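Local coordinates for fumarate reductase iron-sulfur subunit (Mycolicibacterium smegmatis, PDB 7D6V) that carries electrons through its three iron-sulfur clusters from the flavoprotein subunit towards the membrane anchor in the succinate dehydrogenase Sdh1, at the interface of chains B and A and the interface of chains A and C. Residues are numbered along the deposited sequence; one frame, centred on the assembly and turned at random. Chains: chain A, Fumarate reductase iron-sulfur subunit; chain B, Succinate dehydrogenase subunit A; chain C, Succinate dehydrogenase (Membrane anchor subunit).

The iron-sulfur subunit, chain A, takes part in all three contacts and bridges the other two subunits. Contact 1 and contact 3 both join it to the flavoprotein, chain B. Their C-alpha centres lie about 29 Å apart, and they have no residue in common. Contact 2 joins chain A to the membrane anchor, chain C, through helix 219-235. Its C-alpha centre lies about 30 Å from that of contact 1 and about 29 Å from that of contact 3. Contact 1 sits beside cysteines of two cluster sites, so chain B touches the loops that hold two of the clusters. Contact 3 is a separate loop-to-loop point. Contact 2 ties the soluble pair to the membrane subunit.

Contact 1: the interface of chains B and A. Residues chain B 44, 142; chain A 59-61, 109, 146-148.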
loop_
_atom_site.group_PDB
_atom_site.type_symbol
_atom_site.label_atom_id
_atom_site.label_comp_id
_atom_site.label_asym_id
_atom_site.label_seq_id
_atom_site.Cartn_x
_atom_site.Cartn_y
_atom_site.Cartn_z
ATOM N N LYS B 44 5.570 3.759 6.468
ATOM C CA LYS B 44 4.207 4.236 6.266
ATOM C C LYS B 44 4.148 5.752 6.116
ATOM O O LYS B 44 3.145 6.376 6.460
ATOM C CB LYS B 44 3.303 3.779 7.409
ATOM C CG LYS B 44 3.300 2.282 7.629
ATOM C CD LYS B 44 2.028 1.830 8.312
ATOM C CE LYS B 44 1.992 0.326 8.459
ATOM N NZ LYS B 44 2.327 -0.357 7.188
ATOM N N ARG B 142 9.393 1.045 0.024
ATOM C CA ARG B 142 9.664 -0.349 0.358
ATOM C C ARG B 142 11.121 -0.692 0.107
ATOM O O ARG B 142 11.765 -1.346 0.934
ATOM C CB ARG B 142 8.775 -1.275 -0.468
ATOM C CG ARG B 142 7.437 -1.593 0.139
ATOM C CD ARG B 142 7.523 -2.392 1.423
ATOM N NE ARG B 142 6.221 -2.369 2.079
ATOM C CZ ARG B 142 5.780 -1.353 2.809
ATOM N NH1 ARG B 142 6.546 -0.291 2.996
ATOM N NH2 ARG B 142 4.580 -1.399 3.356
ATOM N N CYS A 59 -1.463 2.588 2.642
ATOM C CA CYS A 59 -0.607 2.242 3.768
ATOM C C CYS A 59 -0.440 1.119 4.778
ATOM O O CYS A 59 0.671 0.625 5.002
ATOM C CB CYS A 59 0.058 3.461 4.422
ATOM S SG CYS A 59 -0.958 4.411 5.576
ATOM N N GLY A 60 -1.808 0.721 5.437
ATOM C CA GLY A 60 -1.768 -0.242 6.514
ATOM C C GLY A 60 -1.794 0.226 7.949
ATOM O O GLY A 60 -1.611 -0.575 8.868
ATOM N N SER A 61 -2.009 1.523 8.157
ATOM C CA SER A 61 -2.022 2.053 9.514
ATOM C C SER A 61 -3.317 1.722 10.245
ATOM O O SER A 61 -3.293 1.406 11.439
ATOM C CB SER A 61 -1.803 3.564 9.486
ATOM O OG SER A 61 -0.637 3.893 8.761
ATOM N N TYR A 109 7.925 -6.515 12.492
ATOM C CA TYR A 109 9.206 -5.874 12.231
ATOM C C TYR A 109 10.374 -6.697 12.753
ATOM O O TYR A 109 11.490 -6.558 12.244
ATOM C CB TYR A 109 9.215 -4.470 12.830
ATOM C CG TYR A 109 8.257 -3.543 12.125
ATOM C CD1 TYR A 109 8.621 -2.902 10.951
ATOM C CD2 TYR A 109 6.979 -3.330 12.617
ATOM C CE1 TYR A 109 7.745 -2.067 10.295
ATOM C CE2 TYR A 109 6.098 -2.496 11.969
ATOM C CZ TYR A 109 6.486 -1.867 10.808
ATOM O OH TYR A 109 5.610 -1.034 10.157
ATOM N N ILE A 146 0.961 -3.422 0.939
ATOM C CA ILE A 146 1.029 -2.388 1.962
ATOM C C ILE A 146 1.040 -3.104 3.304
ATOM O O ILE A 146 0.156 -3.914 3.597
ATOM C CB ILE A 146 -0.139 -1.392 1.844
ATOM C CG1 ILE A 146 -1.491 -2.059 2.099
ATOM C CG2 ILE A 146 -0.154 -0.761 0.466
ATOM C CD1 ILE A 146 -2.583 -1.103 2.480
ATOM N N GLU A 147 2.063 -2.856 4.108
ATOM C CA GLU A 147 2.253 -3.711 5.269
ATOM C C GLU A 147 1.196 -3.415 6.323
ATOM O O GLU A 147 1.478 -2.796 7.353
ATOM C CB GLU A 147 3.666 -3.544 5.821
ATOM C CG GLU A 147 4.707 -4.249 4.979
ATOM C CD GLU A 147 6.110 -4.056 5.498
ATOM O OE1 GLU A 147 6.367 -3.026 6.151
ATOM O OE2 GLU A 147 6.957 -4.936 5.252
ATOM N N CYS A 148 -0.018 -3.896 6.079
ATOM C CA CYS A 148 -1.121 -3.712 7.013
ATOM C C CYS A 148 -1.083 -4.806 8.078
ATOM O O CYS A 148 -1.455 -4.579 9.230
ATOM C CB CYS A 148 -2.461 -3.735 6.277
ATOM S SG CYS A 148 -3.165 -5.386 6.059
#
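B:Lys44 pushes its amino end between two backbone carbonyls of chain A. B:Lys44 NZ donates to A:Glu147 O at 2.6 Å and to A:Cys59 O at 2.9 Å. It meets the first carbonyl from above its plane, 50° out of it, and is tilted 24° from the plane of the second. The chain bends at chi4 (-49°), which turns NZ towards both acceptors. This is the tight part. The aliphatic stem follows, with B:Lys44 CD 3.4 Å from A:Ser61 OG.

B:Arg142 makes a looser contact. B:Arg142 NH2 lies 3.0 Å from A:Glu147 N, in the guanidinium plane; as both are nitrogens that normally donate, the pair is not read as a hydrogen bond. A:Glu147 OE1 sits over one guanidinium face, offset towards the rim, 3.7 Å from B:Arg142 NH2 in a long salt bridge. The looser side is towards A:Tyr109, which loses little surface to chain B; A:Tyr109 OH is 4.2 Å from B:Lys44 CE.

B:Lys44 lies in a loop and B:Arg142 on helix 136-159. Chain A answers with two cluster-binding loops. A:Cys59 belongs to the CxxC motif of the 2Fe-2S site, and A:Cys148 to that of the 4Fe-4S site. The lysine thus ties the loops of both cluster sites to the flavoprotein.

Contact 2: the interface of chains A and C. Residues chain A 226, 229-230, 232-233; chain C 156, 211, 216.
C:His211 lays its imidazole against helix 219-235 of chain A. A:Glu229 CB stands over one ring face near its rim, 3.5 Å from the centroid of the C:His211 ring, in a CH-pi contact. The opposite face lies near C:Arg216 CG of its own chain. C:His211 CG is anti to its own backbone N (chi1 175°), and this carries the ring out to the helix. A:Asp233 comes from the opposite direction and places its carboxyl carbon at the ring edge, in plane. There A:Asp233 OD2 lies beside the CE1-NE2 bond, 3.1 Å from C:His211 NE2. It is off the direction an N-H would take, so this is a contact and not a hydrogen bond.

C:Arg156 slides past A:Glu229 in the opposite direction. C:Arg156 NH2 donates to the backbone A:Glu229 O at 2.8 Å, with the acceptor almost in the guanidinium plane. C:Arg156 NH2 also bonds A:Glu229 OE1 at 3.2 Å, coming from above the carboxylate plane, and this pair is also a salt bridge. One nitrogen thus holds both main chain and side chain of the glutamate. The guanidinium also pairs with A:Asp233 as a salt bridge, their planes 82° apart, although the modelled separation is too short to trust.

This patch fastens the iron-sulfur subunit to the membrane anchor. C:Arg216 turns its guanidinium face to the aspartate: A:Asp233 OD2 sits over its centre, 3.1 Å from C:Arg216 NH1, in a salt bridge without a well-aimed N-H.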
loop_
_atom_site.group_PDB
_atom_site.type_symbol
_atom_site.label_atom_id
_atom_site.label_comp_id
_atom_site.label_asym_id
_atom_site.label_seq_id
_atom_site.Cartn_x
_atom_site.Cartn_y
_atom_site.Cartn_z
ATOM N N PRO A 226 3.225 -22.448 -4.416
ATOM C CA PRO A 226 4.479 -22.607 -5.174
ATOM C C PRO A 226 5.702 -22.821 -4.301
ATOM O O PRO A 226 6.570 -23.634 -4.645
ATOM C CB PRO A 226 4.566 -21.297 -5.964
ATOM C CG PRO A 226 3.173 -20.881 -6.135
ATOM C CD PRO A 226 2.473 -21.267 -4.876
ATOM N N GLU A 229 5.685 -26.330 -3.053
ATOM C CA GLU A 229 6.116 -27.236 -4.113
ATOM C C GLU A 229 7.629 -27.199 -4.302
ATOM O O GLU A 229 8.256 -28.236 -4.538
ATOM C CB GLU A 229 5.394 -26.893 -5.411
ATOM C CG GLU A 229 3.920 -27.248 -5.401
ATOM C CD GLU A 229 3.681 -28.744 -5.322
ATOM O OE1 GLU A 229 4.068 -29.465 -6.265
ATOM O OE2 GLU A 229 3.110 -29.205 -4.314
ATOM N N ARG A 230 8.238 -26.016 -4.202
ATOM C CA ARG A 230 9.695 -25.924 -4.295
ATOM C C ARG A 230 10.378 -26.594 -3.105
ATOM O O ARG A 230 11.409 -27.266 -3.259
ATOM C CB ARG A 230 10.109 -24.460 -4.416
ATOM C CG ARG A 230 9.553 -23.800 -5.661
ATOM C CD ARG A 230 9.862 -22.324 -5.745
ATOM N NE ARG A 230 9.338 -21.760 -6.984
ATOM C CZ ARG A 230 9.914 -20.781 -7.670
ATOM N NH1 ARG A 230 11.042 -20.239 -7.241
ATOM N NH2 ARG A 230 9.360 -20.341 -8.788
ATOM N N ALA A 232 9.137 -29.088 -1.493
ATOM C CA ALA A 232 8.991 -30.514 -1.762
ATOM C C ALA A 232 10.005 -30.988 -2.793
ATOM O O ALA A 232 10.509 -32.111 -2.703
ATOM C CB ALA A 232 7.569 -30.817 -2.224
ATOM N N ASP A 233 10.299 -30.152 -3.792
ATOM C CA ASP A 233 11.405 -30.431 -4.703
ATOM C C ASP A 233 12.686 -30.691 -3.929
ATOM O O ASP A 233 13.398 -31.668 -4.178
ATOM C CB ASP A 233 11.625 -29.255 -5.654
ATOM C CG ASP A 233 10.714 -29.283 -6.848
ATOM O OD1 ASP A 233 9.996 -30.282 -7.043
ATOM O OD2 ASP A 233 10.735 -28.293 -7.602
ATOM N N ARG C 156 2.247 -34.690 -6.116
ATOM C CA ARG C 156 2.606 -34.715 -7.532
ATOM C C ARG C 156 2.643 -36.134 -8.090
ATOM O O ARG C 156 2.378 -36.345 -9.279
ATOM C CB ARG C 156 3.951 -34.020 -7.739
ATOM C CG ARG C 156 5.082 -34.584 -6.904
ATOM C CD ARG C 156 6.346 -33.764 -7.063
ATOM N NE ARG C 156 6.234 -32.471 -6.397
ATOM C CZ ARG C 156 7.245 -31.632 -6.217
ATOM N NH1 ARG C 156 8.454 -31.948 -6.650
ATOM N NH2 ARG C 156 7.050 -30.478 -5.600
ATOM N N HIS C 211 3.221 -26.113 -11.073
ATOM C CA HIS C 211 4.620 -26.109 -10.664
ATOM C C HIS C 211 5.492 -26.878 -11.650
ATOM O O HIS C 211 6.574 -26.411 -12.023
ATOM C CB HIS C 211 4.734 -26.698 -9.261
ATOM C CG HIS C 211 6.140 -26.864 -8.784
ATOM N ND1 HIS C 211 6.762 -28.091 -8.736
ATOM C CD2 HIS C 211 7.037 -25.966 -8.318
ATOM C CE1 HIS C 211 7.987 -27.940 -8.272
ATOM N NE2 HIS C 211 8.180 -26.661 -8.010
ATOM N N ARG C 216 8.150 -23.785 -11.446
ATOM C CA ARG C 216 9.435 -23.866 -10.765
ATOM C C ARG C 216 10.559 -23.162 -11.511
ATOM O O ARG C 216 11.691 -23.153 -11.017
ATOM C CB ARG C 216 9.810 -25.330 -10.541
ATOM C CG ARG C 216 10.010 -26.106 -11.824
ATOM C CD ARG C 216 10.361 -27.549 -11.546
ATOM N NE ARG C 216 11.674 -27.664 -10.923
ATOM C CZ ARG C 216 12.121 -28.759 -10.321
ATOM N NH1 ARG C 216 11.358 -29.841 -10.262
ATOM N NH2 ARG C 216 13.331 -28.773 -9.779
#

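Contact 3: the interface of chains B and A. Residues chain B 113-115; chain A 129-130.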
loop_
_atom_site.group_PDB
_atom_site.type_symbol
_atom_site.label_atom_id
_atom_site.label_comp_id
_atom_site.label_asym_id
_atom_site.label_seq_id
_atom_site.Cartn_x
_atom_site.Cartn_y
_atom_site.Cartn_z
ATOM N N ASP B 113 14.082 -3.915 -24.273
ATOM C CA ASP B 113 15.502 -4.190 -24.098
ATOM C C ASP B 113 15.845 -4.667 -22.696
ATOM O O ASP B 113 16.994 -5.047 -22.454
ATOM C CB ASP B 113 16.332 -2.944 -24.405
ATOM C CG ASP B 113 15.937 -2.284 -25.703
ATOM O OD1 ASP B 113 15.720 -3.007 -26.698
ATOM O OD2 ASP B 113 15.848 -1.040 -25.728
ATOM N N GLY B 114 14.891 -4.648 -21.772
ATOM C CA GLY B 114 15.164 -5.015 -20.401
ATOM C C GLY B 114 15.609 -3.880 -19.514
ATOM O O GLY B 114 16.194 -4.135 -18.456
ATOM N N LYS B 115 15.362 -2.637 -19.909
ATOM C CA LYS B 115 15.706 -1.473 -19.113
ATOM C C LYS B 115 14.480 -0.996 -18.343
ATOM O O LYS B 115 13.399 -1.579 -18.415
ATOM C CB LYS B 115 16.265 -0.362 -20.001
ATOM C CG LYS B 115 17.366 -0.807 -20.931
ATOM C CD LYS B 115 18.084 0.381 -21.530
ATOM C CE LYS B 115 19.212 -0.067 -22.436
ATOM N NZ LYS B 115 20.259 0.976 -22.584
ATOM N N TYR A 129 21.792 -3.453 -15.033
ATOM C CA TYR A 129 20.779 -4.468 -14.782
ATOM C C TYR A 129 19.871 -4.623 -15.996
ATOM O O TYR A 129 19.489 -3.639 -16.633
ATOM C CB TYR A 129 19.946 -4.101 -13.555
ATOM C CG TYR A 129 20.619 -4.346 -12.222
ATOM C CD1 TYR A 129 21.935 -3.968 -11.999
ATOM C CD2 TYR A 129 19.929 -4.947 -11.180
ATOM C CE1 TYR A 129 22.544 -4.190 -10.787
ATOM C CE2 TYR A 129 20.531 -5.172 -9.961
ATOM C CZ TYR A 129 21.838 -4.791 -9.771
ATOM O OH TYR A 129 22.441 -5.014 -8.557
ATOM N N ARG A 130 19.524 -5.868 -16.316
ATOM C CA ARG A 130 18.615 -6.163 -17.419
ATOM C C ARG A 130 17.615 -7.210 -16.962
ATOM O O ARG A 130 18.006 -8.317 -16.583
ATOM C CB ARG A 130 19.369 -6.658 -18.656
ATOM C CG ARG A 130 20.328 -5.658 -19.254
ATOM C CD ARG A 130 19.604 -4.497 -19.903
ATOM N NE ARG A 130 20.546 -3.470 -20.329
ATOM C CZ ARG A 130 20.819 -2.371 -19.637
ATOM N NH1 ARG A 130 20.214 -2.146 -18.481
ATOM N NH2 ARG A 130 21.698 -1.496 -20.100
#
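A:Arg130 and B:Lys115 lie side by side and point the same way, and their contact forms the apolar centre. B:Lys115 CE rests over one face of the guanidinium, 4.0 Å from A:Arg130 CZ and offset towards the rim. B:Lys115 CG touches the same group at a similar distance. The lysine chain is extended beyond CG, so its methylenes run along the arginine. The arginine bends at chi2 (-70°), which brings its flat end alongside that chain.

Further out is the backbone of the chain B loop. A:Arg130 CD packs 3.7 Å from B:Asp113 O, and A:Arg130 CA lies 3.3 Å from B:Gly114 O. B:Gly114 has a positive phi (89°) at this turn.

The polar rim starts at the guanidinium. A:Arg130 NH1 donates to A:Tyr129 O within its own chain, at a short modelled 2.5 Å. The donor stands above the carbonyl plane, 39° out of it. This bond links the guanidinium back to its own main chain and may restrain its swing. At the outer end, B:Lys115 NZ is 3.8 Å from A:Arg130 NH2. Both groups would normally be positive, so this pair is unlikely to attract.

The patch is small and joins two loops, mainly by packing a lysine chain on a guanidinium face. It appears to give the iron-sulfur subunit a further point of support on the flavoprotein, about 29 Å, between C-alpha centres, from the cluster loops of contact 1.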